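Local structure of probable acrylyl-CoA reductase AcuI (Escherichia coli, 1O89) at residues L41-V55 with H115-G127. The protein probably catalyses the NADPH-dependent reduction of acrylyl-CoA to propanoyl-CoA, working as a homodimer of the zinc-containing alcohol dehydrogenase family. Numbering follows the deposited sequence.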
loop_
_atom_site.group_PDB
_atom_site.type_symbol
_atom_site.label_atom_id
_atom_site.label_comp_id
_atom_site.label_asym_id
_atom_site.label_seq_id
_atom_site.Cartn_x
_atom_site.Cartn_y
_atom_site.Cartn_z
ATOM N N LEU A 41 17.435 -21.587 36.276
ATOM C CA LEU A 41 18.496 -20.868 35.579
ATOM C C LEU A 41 19.014 -19.732 36.445
ATOM O O LEU A 41 18.231 -19.014 37.064
ATOM C CB LEU A 41 17.964 -20.298 34.263
ATOM C CG LEU A 41 17.492 -21.310 33.220
ATOM C CD1 LEU A 41 16.879 -20.585 32.043
ATOM C CD2 LEU A 41 18.639 -22.184 32.768
ATOM N N ASP A 42 20.331 -19.558 36.465
ATOM C CA ASP A 42 20.940 -18.482 37.231
ATOM C C ASP A 42 20.630 -17.128 36.587
ATOM O O ASP A 42 20.614 -16.996 35.357
ATOM C CB ASP A 42 22.453 -18.701 37.332
ATOM C CG ASP A 42 23.087 -17.908 38.460
ATOM O OD1 ASP A 42 23.271 -16.684 38.289
ATOM O OD2 ASP A 42 23.435 -18.415 39.547
ATOM N N GLU A 43 20.372 -16.131 37.426
ATOM C CA GLU A 43 20.116 -14.759 36.977
ATOM C C GLU A 43 21.190 -14.210 36.025
ATOM O O GLU A 43 20.896 -13.380 35.166
ATOM C CB GLU A 43 20.009 -13.811 38.181
ATOM C CG GLU A 43 18.622 -13.231 38.397
ATOM C CD GLU A 43 18.408 -12.784 39.830
ATOM O OE1 GLU A 43 19.265 -12.034 40.357
ATOM O OE2 GLU A 43 17.386 -13.190 40.431
ATOM N N SER A 44 22.430 -14.658 36.200
ATOM C CA SER A 44 23.540 -14.186 35.383
ATOM C C SER A 44 23.437 -14.596 33.912
ATOM O O SER A 44 24.080 -13.994 33.059
ATOM C CB SER A 44 24.876 -14.658 35.975
ATOM O OG SER A 44 24.968 -16.070 36.005
ATOM N N ARG A 45 22.627 -15.608 33.618
ATOM C CA ARG A 45 22.512 -16.142 32.265
ATOM C C ARG A 45 21.516 -15.360 31.411
ATOM O O ARG A 45 21.480 -15.541 30.200
ATOM C CB ARG A 45 22.139 -17.632 32.305
ATOM C CG ARG A 45 23.346 -18.563 32.550
ATOM C CD ARG A 45 23.039 -20.056 32.380
ATOM N NE ARG A 45 22.829 -20.443 30.979
ATOM C CZ ARG A 45 22.158 -21.525 30.570
ATOM N NH1 ARG A 45 21.609 -22.368 31.443
ATOM N NH2 ARG A 45 22.028 -21.772 29.271
ATOM N N LEU A 46 20.715 -14.497 32.041
ATOM C CA LEU A 46 19.755 -13.665 31.326
ATOM C C LEU A 46 20.477 -12.819 30.284
ATOM O O LEU A 46 21.614 -12.436 30.508
ATOM C CB LEU A 46 18.993 -12.759 32.297
ATOM C CG LEU A 46 17.912 -13.431 33.158
ATOM C CD1 LEU A 46 17.312 -12.421 34.125
ATOM C CD2 LEU A 46 16.817 -14.072 32.326
ATOM N N PRO A 47 19.837 -12.530 29.151
ATOM C CA PRO A 47 20.474 -11.743 28.084
ATOM C C PRO A 47 20.615 -10.279 28.480
ATOM O O PRO A 47 19.970 -9.846 29.440
ATOM C CB PRO A 47 19.491 -11.877 26.918
ATOM C CG PRO A 47 18.193 -12.036 27.574
ATOM C CD PRO A 47 18.454 -12.892 28.793
ATOM N N GLU A 48 21.450 -9.547 27.742
ATOM C CA GLU A 48 21.708 -8.133 28.009
ATOM C C GLU A 48 20.413 -7.317 27.921
ATOM O O GLU A 48 19.565 -7.559 27.060
ATOM C CB GLU A 48 22.760 -7.571 27.040
ATOM C CG GLU A 48 24.179 -8.032 27.344
ATOM C CD GLU A 48 25.246 -7.314 26.526
ATOM O OE1 GLU A 48 25.162 -6.066 26.367
ATOM O OE2 GLU A 48 26.193 -7.999 26.055
ATOM N N GLY A 49 20.275 -6.364 28.839
ATOM C CA GLY A 49 19.113 -5.490 28.926
ATOM C C GLY A 49 19.190 -4.623 30.177
ATOM O O GLY A 49 19.832 -4.998 31.165
ATOM N N ASP A 50 18.551 -3.455 30.131
ATOM C CA ASP A 50 18.564 -2.522 31.269
ATOM C C ASP A 50 17.283 -2.563 32.118
ATOM O O ASP A 50 17.157 -1.813 33.077
ATOM C CB ASP A 50 18.875 -1.078 30.819
ATOM C CG ASP A 50 18.088 -0.649 29.597
ATOM O OD1 ASP A 50 16.987 -1.189 29.363
ATOM O OD2 ASP A 50 18.500 0.227 28.806
ATOM N N VAL A 51 16.344 -3.441 31.777
ATOM C CA VAL A 51 15.149 -3.641 32.591
ATOM C C VAL A 51 14.911 -5.127 32.778
ATOM O O VAL A 51 14.800 -5.877 31.802
ATOM C CB VAL A 51 13.885 -3.001 31.969
ATOM C CG1 VAL A 51 12.717 -3.060 32.952
ATOM C CG2 VAL A 51 14.156 -1.562 31.548
ATOM N N THR A 52 14.850 -5.546 34.039
ATOM C CA THR A 52 14.445 -6.898 34.394
ATOM C C THR A 52 12.999 -6.887 34.894
ATOM O O THR A 52 12.634 -6.058 35.724
ATOM C CB THR A 52 15.398 -7.475 35.444
ATOM O OG1 THR A 52 16.727 -7.453 34.927
ATOM C CG2 THR A 52 15.135 -8.959 35.691
ATOM N N VAL A 53 12.189 -7.802 34.366
ATOM C CA VAL A 53 10.769 -7.900 34.696
ATOM C C VAL A 53 10.464 -9.263 35.348
ATOM O O VAL A 53 10.889 -10.316 34.851
ATOM C CB VAL A 53 9.892 -7.739 33.428
ATOM C CG1 VAL A 53 8.410 -7.785 33.776
ATOM C CG2 VAL A 53 10.232 -6.444 32.693
ATOM N N ASP A 54 9.774 -9.207 36.490
ATOM C CA ASP A 54 9.128 -10.365 37.121
ATOM C C ASP A 54 7.854 -10.697 36.356
ATOM O O ASP A 54 6.851 -9.995 36.462
ATOM C CB ASP A 54 8.753 -10.064 38.576
ATOM C CG ASP A 54 9.960 -9.982 39.490
ATOM O OD1 ASP A 54 10.900 -10.784 39.324
ATOM O OD2 ASP A 54 10.056 -9.140 40.399
ATOM N N VAL A 55 7.909 -11.755 35.564
ATOM C CA VAL A 55 6.810 -12.123 34.694
ATOM C C VAL A 55 5.724 -12.779 35.528
ATOM O O VAL A 55 5.982 -13.630 36.396
ATOM C CB VAL A 55 7.301 -13.049 33.561
ATOM C CG1 VAL A 55 6.161 -13.443 32.617
ATOM C CG2 VAL A 55 8.400 -12.365 32.791
ATOM N N HIS A 115 15.733 -13.800 21.449
ATOM C CA HIS A 115 16.056 -13.175 22.715
ATOM C C HIS A 115 15.152 -13.810 23.775
ATOM O O HIS A 115 13.953 -13.865 23.583
ATOM C CB HIS A 115 15.849 -11.655 22.601
ATOM C CG HIS A 115 16.113 -10.903 23.868
ATOM N ND1 HIS A 115 17.152 -10.010 24.000
ATOM C CD2 HIS A 115 15.465 -10.901 25.058
ATOM C CE1 HIS A 115 17.142 -9.501 25.219
ATOM N NE2 HIS A 115 16.121 -10.017 25.879
ATOM N N TRP A 116 15.721 -14.298 24.873
ATOM C CA TRP A 116 14.965 -15.013 25.901
ATOM C C TRP A 116 13.717 -14.245 26.304
ATOM O O TRP A 116 13.795 -13.091 26.688
ATOM C CB TRP A 116 15.816 -15.286 27.149
ATOM C CG TRP A 116 16.810 -16.412 27.006
ATOM C CD1 TRP A 116 17.142 -17.092 25.863
ATOM C CD2 TRP A 116 17.600 -16.982 28.046
ATOM N NE1 TRP A 116 18.091 -18.047 26.133
ATOM C CE2 TRP A 116 18.385 -18.007 27.471
ATOM C CE3 TRP A 116 17.731 -16.733 29.420
ATOM C CZ2 TRP A 116 19.284 -18.775 28.219
ATOM C CZ3 TRP A 116 18.617 -17.507 30.162
ATOM C CH2 TRP A 116 19.383 -18.513 29.555
ATOM N N GLY A 117 12.577 -14.920 26.266
ATOM C CA GLY A 117 11.295 -14.267 26.394
ATOM C C GLY A 117 10.484 -14.653 27.598
ATOM O O GLY A 117 11.021 -14.858 28.677
ATOM N N GLY A 118 9.180 -14.796 27.385
ATOM C CA GLY A 118 8.197 -14.713 28.453
ATOM C C GLY A 118 7.931 -15.938 29.275
ATOM O O GLY A 118 7.363 -15.825 30.352
ATOM N N LEU A 119 8.320 -17.113 28.803
ATOM C CA LEU A 119 8.000 -18.346 29.528
ATOM C C LEU A 119 9.065 -18.618 30.586
ATOM O O LEU A 119 9.778 -19.615 30.568
ATOM C CB LEU A 119 7.789 -19.526 28.561
ATOM C CG LEU A 119 6.427 -19.650 27.819
ATOM C CD1 LEU A 119 5.272 -18.922 28.479
ATOM C CD2 LEU A 119 6.543 -19.113 26.456
ATOM N N ALA A 120 9.131 -17.700 31.538
ATOM C CA ALA A 120 10.168 -17.681 32.551
ATOM C C ALA A 120 9.743 -16.713 33.649
ATOM O O ALA A 120 8.960 -15.804 33.387
ATOM C CB ALA A 120 11.476 -17.239 31.949
ATOM N N GLU A 121 10.258 -16.900 34.860
ATOM C CA GLU A 121 9.915 -16.019 35.981
ATOM C C GLU A 121 10.531 -14.637 35.814
ATOM O O GLU A 121 10.058 -13.672 36.411
ATOM C CB GLU A 121 10.364 -16.616 37.313
ATOM C CG GLU A 121 9.595 -17.875 37.676
ATOM C CD GLU A 121 10.058 -18.517 38.966
ATOM O OE1 GLU A 121 11.218 -18.306 39.387
ATOM O OE2 GLU A 121 9.248 -19.249 39.556
ATOM N N GLN A 122 11.589 -14.547 35.018
ATOM C CA GLN A 122 12.213 -13.264 34.747
ATOM C C GLN A 122 12.594 -13.136 33.290
ATOM O O GLN A 122 12.982 -14.119 32.662
ATOM C CB GLN A 122 13.467 -13.094 35.597
ATOM C CG GLN A 122 13.286 -13.339 37.096
ATOM C CD GLN A 122 14.543 -13.010 37.857
ATOM O OE1 GLN A 122 15.323 -12.178 37.412
ATOM N NE2 GLN A 122 14.753 -13.663 39.006
ATOM N N ALA A 123 12.478 -11.920 32.766
ATOM C CA ALA A 123 12.967 -11.569 31.440
ATOM C C ALA A 123 13.774 -10.273 31.531
ATOM O O ALA A 123 13.413 -9.370 32.276
ATOM C CB ALA A 123 11.813 -11.397 30.498
ATOM N N ARG A 124 14.896 -10.207 30.823
ATOM C CA ARG A 124 15.715 -8.995 30.750
ATOM C C ARG A 124 15.658 -8.471 29.315
ATOM O O ARG A 124 15.988 -9.182 28.364
ATOM C CB ARG A 124 17.162 -9.272 31.177
ATOM C CG ARG A 124 17.986 -8.001 31.428
ATOM C CD ARG A 124 19.348 -8.197 32.117
ATOM N NE ARG A 124 19.234 -8.849 33.422
ATOM C CZ ARG A 124 20.234 -9.458 34.072
ATOM N NH1 ARG A 124 21.460 -9.524 33.549
ATOM N NH2 ARG A 124 20.001 -10.008 35.267
ATOM N N VAL A 125 15.203 -7.233 29.183
ATOM C CA VAL A 125 14.966 -6.606 27.900
ATOM C C VAL A 125 15.417 -5.150 27.893
ATOM O O VAL A 125 15.717 -4.572 28.938
ATOM C CB VAL A 125 13.468 -6.652 27.553
ATOM C CG1 VAL A 125 12.997 -8.116 27.381
ATOM C CG2 VAL A 125 12.625 -5.930 28.612
ATOM N N LYS A 126 15.478 -4.571 26.699
ATOM C CA LYS A 126 15.693 -3.141 26.542
ATOM C C LYS A 126 14.410 -2.394 26.911
ATOM O O LYS A 126 13.319 -2.835 26.579
ATOM C CB LYS A 126 16.095 -2.819 25.101
ATOM C CG LYS A 126 17.385 -3.479 24.653
ATOM C CD LYS A 126 17.765 -3.040 23.241
ATOM C CE LYS A 126 19.230 -3.344 22.924
ATOM N NZ LYS A 126 19.389 -4.428 21.895
ATOM N N GLY A 127 14.548 -1.248 27.579
ATOM C CA GLY A 127 13.404 -0.475 28.042
ATOM C C GLY A 127 12.561 0.042 26.898
ATOM O O GLY A 127 11.340 0.137 27.027
HETATM O O HOH W 1 16.516 0.894 26.847
HETATM O O HOH W 2 7.775 -13.947 38.367
#
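An antiparallel ladder in the GroES-like domain joins strand 51-55 to strand 122-125, with Val51-Val125 and Val53-Ala123 as hydrogen-bonded pairs and Thr52-Arg124 and Asp54-Gln122 as non-hydrogen-bonded ones. The short-segment axes run 155° apart, and Val53 N to Ala123 O, at 2.9 Å, is one of the rungs. Asp50 and Val51 both face Val125, which defines a classic beta bulge where the ladder begins; there Asp50 OD1 takes the Gly127 N-H on its syn lone pair at 3.0 Å.

Over the face of the pair that carries Thr52, Gln122 and Arg124, the loop 41-50 folds back as a lid. Leu46 CB sits 3.9 Å above the centre of the Arg124 guanidinium, while Arg124 NE donates to Thr52 OG1 (3.2 Å), which lies 23° out of the guanidinium plane. The bend of the arginine at chi3 (-58°) turns the group under the leucine, and its CD packs against Pro47 O. A leucine in place of Arg124 would probably leave Thr52 OG1 without this donor and Leu46 CB without the flat surface it rests on. Gln122 NE2 reaches Glu43 OE2 at 3.0 Å in a nearly straight bond, the carboxylate oxygen lying in the amide plane; Arg91 forms salt bridges with both Glu43 and Asp54. Gln122 OE1, by contrast, is buried with no polar partner.

At the other side of the loop, just after the 3-10 turn 43-45, Pro47 CG lies over the His115 ring (3.7 Å from its centroid), whose NE2 donates at 2.6 Å to Arg124 O, an acceptor lying in the plane of the ring. Trp116 meets Leu46 CD2 at its ring edge and Arg45 through CH2 over one guanidinium face, its indole nitrogen bonding to Pro79 O.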